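Local coordinates for amine oxidase (Emericella nidulans, PDB 3PGB) that oxidises primary amines as a copper amine oxidase, using a copper ion and a topaquinone cofactor made from one of its own tyrosines, at the interface of chains A and B. Residues are numbered along the deposited sequence; one frame, centred on the assembly and turned at random. Chains: chain A/B, Putative uncharacterized protein.

Contact 1: the interface of chains A and B. Residues chain A 419-420, 476, 487, 710; chain B 453-455, 458.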
loop_
_atom_site.group_PDB
_atom_site.type_symbol
_atom_site.label_atom_id
_atom_site.label_comp_id
_atom_site.label_asym_id
_atom_site.label_seq_id
_atom_site.Cartn_x
_atom_site.Cartn_y
_atom_site.Cartn_z
ATOM N N TYR A 419 15.594 2.277 15.364
ATOM C CA TYR A 419 14.191 2.672 15.425
ATOM C C TYR A 419 13.727 3.287 14.109
ATOM O O TYR A 419 12.809 2.777 13.477
ATOM C CB TYR A 419 13.954 3.617 16.611
ATOM C CG TYR A 419 13.973 2.889 17.941
ATOM C CD1 TYR A 419 15.168 2.432 18.485
ATOM C CD2 TYR A 419 12.796 2.626 18.640
ATOM C CE1 TYR A 419 15.195 1.748 19.692
ATOM C CE2 TYR A 419 12.816 1.944 19.856
ATOM C CZ TYR A 419 14.022 1.510 20.372
ATOM O OH TYR A 419 14.070 0.828 21.566
ATOM N N ASP A 420 14.371 4.371 13.692
ATOM C CA ASP A 420 14.080 4.994 12.403
ATOM C C ASP A 420 14.492 4.091 11.244
ATOM O O ASP A 420 13.827 4.069 10.216
ATOM C CB ASP A 420 14.790 6.345 12.287
ATOM C CG ASP A 420 14.108 7.435 13.096
ATOM O OD1 ASP A 420 12.868 7.552 13.011
ATOM O OD2 ASP A 420 14.809 8.182 13.807
ATOM N N ARG A 476 16.763 6.203 3.043
ATOM C CA ARG A 476 15.773 6.940 3.816
ATOM C C ARG A 476 16.288 8.223 4.462
ATOM O O ARG A 476 17.436 8.315 4.885
ATOM C CB ARG A 476 15.178 6.026 4.879
ATOM C CG ARG A 476 14.257 6.705 5.864
ATOM C CD ARG A 476 13.587 5.684 6.741
ATOM N NE ARG A 476 12.787 4.731 5.972
ATOM C CZ ARG A 476 12.311 3.586 6.453
ATOM N NH1 ARG A 476 12.549 3.224 7.713
ATOM N NH2 ARG A 476 11.590 2.788 5.668
ATOM N N MET A 487 8.730 11.057 6.880
ATOM C CA MET A 487 9.738 10.026 6.649
ATOM C C MET A 487 9.682 9.619 5.186
ATOM O O MET A 487 8.689 9.056 4.741
ATOM C CB MET A 487 9.491 8.812 7.557
ATOM C CG MET A 487 10.408 7.607 7.287
ATOM S SD MET A 487 10.040 6.168 8.328
ATOM C CE MET A 487 11.024 6.557 9.782
ATOM N N PHE A 710 2.527 6.542 11.690
ATOM C CA PHE A 710 3.035 6.233 10.353
ATOM C C PHE A 710 2.281 5.105 9.643
ATOM O O PHE A 710 2.330 5.004 8.419
ATOM C CB PHE A 710 4.516 5.835 10.424
ATOM C CG PHE A 710 5.466 6.990 10.629
ATOM C CD1 PHE A 710 5.453 8.085 9.775
ATOM C CD2 PHE A 710 6.415 6.952 11.647
ATOM C CE1 PHE A 710 6.339 9.138 9.952
ATOM C CE2 PHE A 710 7.311 7.999 11.829
ATOM C CZ PHE A 710 7.275 9.097 10.980
ATOM N N ASP B 453 9.793 -2.348 8.863
ATOM C CA ASP B 453 10.982 -1.590 8.474
ATOM C C ASP B 453 10.878 -0.082 8.771
ATOM O O ASP B 453 11.852 0.648 8.588
ATOM C CB ASP B 453 11.337 -1.835 6.994
ATOM C CG ASP B 453 10.413 -1.116 6.017
ATOM O OD1 ASP B 453 9.232 -0.881 6.340
ATOM O OD2 ASP B 453 10.876 -0.813 4.891
ATOM N N TYR B 454 9.708 0.371 9.222
ATOM C CA TYR B 454 9.488 1.766 9.604
ATOM C C TYR B 454 8.846 1.802 10.990
ATOM O O TYR B 454 8.087 0.905 11.335
ATOM C CB TYR B 454 8.575 2.463 8.575
ATOM C CG TYR B 454 7.152 1.924 8.533
ATOM C CD1 TYR B 454 6.808 0.861 7.706
ATOM C CD2 TYR B 454 6.154 2.478 9.331
ATOM C CE1 TYR B 454 5.502 0.367 7.673
ATOM C CE2 TYR B 454 4.859 1.992 9.310
ATOM C CZ TYR B 454 4.537 0.938 8.480
ATOM O OH TYR B 454 3.248 0.463 8.459
ATOM N N PRO B 455 9.126 2.850 11.781
ATOM C CA PRO B 455 8.581 2.944 13.130
ATOM C C PRO B 455 7.097 3.285 13.120
ATOM O O PRO B 455 6.579 3.739 12.108
ATOM C CB PRO B 455 9.381 4.092 13.743
ATOM C CG PRO B 455 9.663 4.978 12.609
ATOM C CD PRO B 455 9.854 4.074 11.412
ATOM N N ARG B 458 6.930 8.966 15.650
ATOM C CA ARG B 458 8.121 9.685 16.071
ATOM C C ARG B 458 7.833 11.152 16.193
ATOM O O ARG B 458 6.842 11.634 15.651
ATOM C CB ARG B 458 9.249 9.505 15.060
ATOM C CG ARG B 458 9.078 10.330 13.801
ATOM C CD ARG B 458 10.157 10.049 12.755
ATOM N NE ARG B 458 11.480 9.854 13.341
ATOM C CZ ARG B 458 12.223 10.813 13.888
ATOM N NH1 ARG B 458 11.789 12.074 13.954
ATOM N NH2 ARG B 458 13.407 10.507 14.388
#
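B:Arg458 and A:Asp420 show how an arginine can lock a carboxylate across a subunit boundary. The guanidinium comes side-on, one nitrogen to each oxygen. NE of B:Arg458 donates to OD1 of A:Asp420 at 2.7 Å. NH2 of B:Arg458 donates to OD2 of A:Asp420 at 2.8 Å. Both donors arrive on the syn side but about 20° out of the carboxylate plane, in keeping with the 32° turn between the two groups. The bend of the arginine chain at chi3 (-39°) swings the guanidinium round toward the acid.

The second polar group centres on A:Arg476. Its NH1 gives a hydrogen bond across the boundary to the backbone O of B:Asp453 at 2.8 Å and another, within its own chain, to the backbone O of A:Asp420 at 2.9 Å. Both acceptors lie in the guanidinium plane, which fixes its rotation and ties the two arginine clusters together through A:Asp420. The carboxylate of B:Asp453 adds a longer salt bridge, OD2 to NH2 of A:Arg476 at 3.8 Å, with the planes steeply inclined.

Apolar packing centres on B:Pro455. Its CG meets CE of A:Met487 tip to tip at 3.5 Å, and CE2 of A:Phe710 lies beside the same CG. The backbone O of A:Tyr419 touches CB of B:Pro455 at 3.7 Å. SD of A:Met487 lies over one face of the A:Arg476 guanidinium, toward its rim. At its ring edge, CZ of A:Phe710 touches the aliphatic CD of B:Arg458 at 3.5 Å; CB of A:Phe710 packs against CD2 of B:Tyr454.

Within the homodimer interface, loop B:Asp453 to B:Pro455 and strand 457-460 of chain B meet chain A strands 471-479 and 486-492 and neighbouring loops.

Contact 2: the interface of chains A and B. Residues chain A 554, 578, 598, 600, 612, 722-723; chain B 520-521, 523, 701-702.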
loop_
_atom_site.group_PDB
_atom_site.type_symbol
_atom_site.label_atom_id
_atom_site.label_comp_id
_atom_site.label_asym_id
_atom_site.label_seq_id
_atom_site.Cartn_x
_atom_site.Cartn_y
_atom_site.Cartn_z
ATOM N N VAL A 554 -2.705 2.793 -20.921
ATOM C CA VAL A 554 -3.275 1.506 -21.240
ATOM C C VAL A 554 -4.382 1.297 -20.249
ATOM O O VAL A 554 -4.142 1.223 -19.041
ATOM C CB VAL A 554 -2.262 0.373 -21.124
ATOM C CG1 VAL A 554 -2.941 -0.971 -21.393
ATOM C CG2 VAL A 554 -1.123 0.604 -22.091
ATOM N N ARG A 578 -5.821 1.744 -25.792
ATOM C CA ARG A 578 -4.489 2.346 -25.848
ATOM C C ARG A 578 -4.468 3.706 -26.524
ATOM O O ARG A 578 -5.096 3.901 -27.562
ATOM C CB ARG A 578 -3.522 1.429 -26.572
ATOM C CG ARG A 578 -3.480 0.050 -25.989
ATOM C CD ARG A 578 -2.120 -0.553 -26.146
ATOM N NE ARG A 578 -2.190 -1.996 -26.271
ATOM C CZ ARG A 578 -1.140 -2.769 -26.506
ATOM N NH1 ARG A 578 0.078 -2.230 -26.624
ATOM N NH2 ARG A 578 -1.306 -4.083 -26.619
ATOM N N GLN A 598 -3.836 2.303 -16.700
ATOM C CA GLN A 598 -2.426 2.205 -16.346
ATOM C C GLN A 598 -1.658 3.279 -17.107
ATOM O O GLN A 598 -1.983 3.581 -18.256
ATOM C CB GLN A 598 -1.867 0.817 -16.679
ATOM C CG GLN A 598 -2.499 -0.329 -15.896
ATOM C CD GLN A 598 -1.822 -1.668 -16.158
ATOM O OE1 GLN A 598 -0.853 -1.751 -16.911
ATOM N NE2 GLN A 598 -2.331 -2.722 -15.525
ATOM N N HIS A 600 2.080 4.452 -18.474
ATOM C CA HIS A 600 3.390 3.915 -18.835
ATOM C C HIS A 600 4.288 5.001 -19.415
ATOM O O HIS A 600 3.837 5.813 -20.211
ATOM C CB HIS A 600 3.255 2.816 -19.895
ATOM C CG HIS A 600 2.365 1.679 -19.502
ATOM N ND1 HIS A 600 1.927 0.745 -20.411
ATOM C CD2 HIS A 600 1.834 1.322 -18.309
ATOM C CE1 HIS A 600 1.170 -0.146 -19.795
ATOM N NE2 HIS A 600 1.092 0.184 -18.520
ATOM N N GLU A 612 6.384 -4.223 -29.102
ATOM C CA GLU A 612 5.796 -3.562 -27.961
ATOM C C GLU A 612 6.798 -2.546 -27.380
ATOM O O GLU A 612 7.929 -2.907 -27.048
ATOM C CB GLU A 612 5.396 -4.629 -26.940
ATOM C CG GLU A 612 4.476 -4.162 -25.852
ATOM C CD GLU A 612 3.102 -3.764 -26.345
ATOM O OE1 GLU A 612 2.471 -4.543 -27.091
ATOM O OE2 GLU A 612 2.636 -2.670 -25.956
ATOM N N LEU A 722 7.856 -2.507 -17.589
ATOM C CA LEU A 722 6.672 -2.871 -18.354
ATOM C C LEU A 722 7.122 -3.179 -19.780
ATOM O O LEU A 722 7.552 -2.281 -20.501
ATOM C CB LEU A 722 5.659 -1.727 -18.325
ATOM C CG LEU A 722 4.218 -2.036 -18.743
ATOM C CD1 LEU A 722 4.159 -2.474 -20.192
ATOM C CD2 LEU A 722 3.598 -3.089 -17.841
ATOM N N ASN A 723 7.040 -4.456 -20.158
ATOM C CA ASN A 723 7.575 -4.960 -21.424
ATOM C C ASN A 723 9.011 -4.515 -21.703
ATOM O O ASN A 723 9.389 -4.305 -22.850
ATOM C CB ASN A 723 6.661 -4.558 -22.581
ATOM C CG ASN A 723 5.317 -5.226 -22.513
ATOM O OD1 ASN A 723 5.218 -6.421 -22.242
ATOM N ND2 ASN A 723 4.264 -4.458 -22.764
ATOM N N GLY B 520 -4.517 -7.604 -24.687
ATOM C CA GLY B 520 -3.251 -7.860 -24.000
ATOM C C GLY B 520 -2.016 -7.505 -24.807
ATOM O O GLY B 520 -2.105 -6.889 -25.878
ATOM N N TYR B 521 -0.861 -7.899 -24.275
ATOM C CA TYR B 521 0.416 -7.749 -24.954
ATOM C C TYR B 521 0.910 -9.092 -25.452
ATOM O O TYR B 521 0.641 -10.126 -24.845
ATOM C CB TYR B 521 1.480 -7.217 -23.999
ATOM C CG TYR B 521 1.069 -6.032 -23.170
ATOM C CD1 TYR B 521 0.787 -4.813 -23.760
ATOM C CD2 TYR B 521 0.999 -6.123 -21.788
ATOM C CE1 TYR B 521 0.429 -3.717 -23.003
ATOM C CE2 TYR B 521 0.646 -5.033 -21.022
ATOM C CZ TYR B 521 0.363 -3.834 -21.639
ATOM O OH TYR B 521 0.001 -2.754 -20.883
ATOM N N ILE B 523 3.909 -11.247 -25.218
ATOM C CA ILE B 523 5.036 -11.316 -24.276
ATOM C C ILE B 523 6.037 -12.444 -24.559
ATOM O O ILE B 523 7.066 -12.536 -23.882
ATOM C CB ILE B 523 4.535 -11.416 -22.813
ATOM C CG1 ILE B 523 3.699 -12.681 -22.594
ATOM C CG2 ILE B 523 3.723 -10.170 -22.451
ATOM C CD1 ILE B 523 3.410 -12.954 -21.151
ATOM N N HIS B 701 2.494 -8.663 -18.427
ATOM C CA HIS B 701 3.570 -8.314 -19.346
ATOM C C HIS B 701 4.702 -9.347 -19.256
ATOM O O HIS B 701 4.550 -10.386 -18.609
ATOM C CB HIS B 701 4.062 -6.877 -19.079
ATOM C CG HIS B 701 4.923 -6.724 -17.858
ATOM N ND1 HIS B 701 6.256 -6.379 -17.929
ATOM C CD2 HIS B 701 4.633 -6.828 -16.539
ATOM C CE1 HIS B 701 6.757 -6.297 -16.710
ATOM N NE2 HIS B 701 5.793 -6.567 -15.848
ATOM N N THR B 702 5.832 -9.054 -19.898
ATOM C CA THR B 702 6.951 -9.990 -19.969
ATOM C C THR B 702 7.526 -10.329 -18.593
ATOM O O THR B 702 8.070 -11.413 -18.393
ATOM C CB THR B 702 8.087 -9.443 -20.863
ATOM O OG1 THR B 702 8.470 -8.132 -20.408
ATOM C CG2 THR B 702 7.644 -9.383 -22.322
#
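B:Tyr521 reaches into chain A as a flat plug whose face, edge and tip each meet a different group, in a patch of the interface that holds the two subunits of the dimer together. Over the centre of one ring face stands the side-chain amide of A:Asn723, its ND2 3.5 Å above the plane of the B:Tyr521 ring and the amide nearly upright to it at 86°. NH1 of A:Arg578 lies at the ring edge, in plane, and CE1 of B:Tyr521 sits 3.8 Å from the face of the A:Arg578 guanidinium, toward its rim, the planes steeply turned. A:Glu612 crosses the tyrosine at about a right angle and brings its carboxylate to CD1 of B:Tyr521. A salt bridge from NH1 of A:Arg578 to OE2 of A:Glu612, 2.7 Å long, holds these two charged groups together beside the ring.

The phenol tip points toward A:Val554 and A:His600. OH of B:Tyr521 lies 3.5 Å from CG1 of A:Val554. The same OH lies in the imidazole plane of A:His600, near CE1. The histidine is steadied from its own side: NE2 bonds in plane to a lone pair of OE1 of A:Gln598, and CG of A:Leu722 covers the centre of one imidazole face.

The side chains of A:Asn723 and B:His701 run past each other in opposite directions, amide and ring 75° apart, while CD2 of A:Leu722 lies over the rim of that imidazole. The backbone N of A:Asn723 donates to ND1 of B:His701 at 3.0 Å, approaching 32° out of the ring plane.

About 35 Å separates the centres of contact 1 and contact 2, and they share no residue, yet both belong to one two-fold symmetric interface between identical subunits. Each patch therefore occurs twice, among the other contacts of the interface. A:Phe710 of contact 1 precedes strand 714-722, which ends at A:Leu722 of contact 2. The centre of contact 1 lies about 18 Å from A:Asp403, the predicted catalytic base, and that of contact 2 about 36 Å. In sequence, A:Met487 follows the topaquinone-forming A:Tyr484 by three residues and B:His701 the copper ligand B:His698 by three, so the interface could help position the active sites.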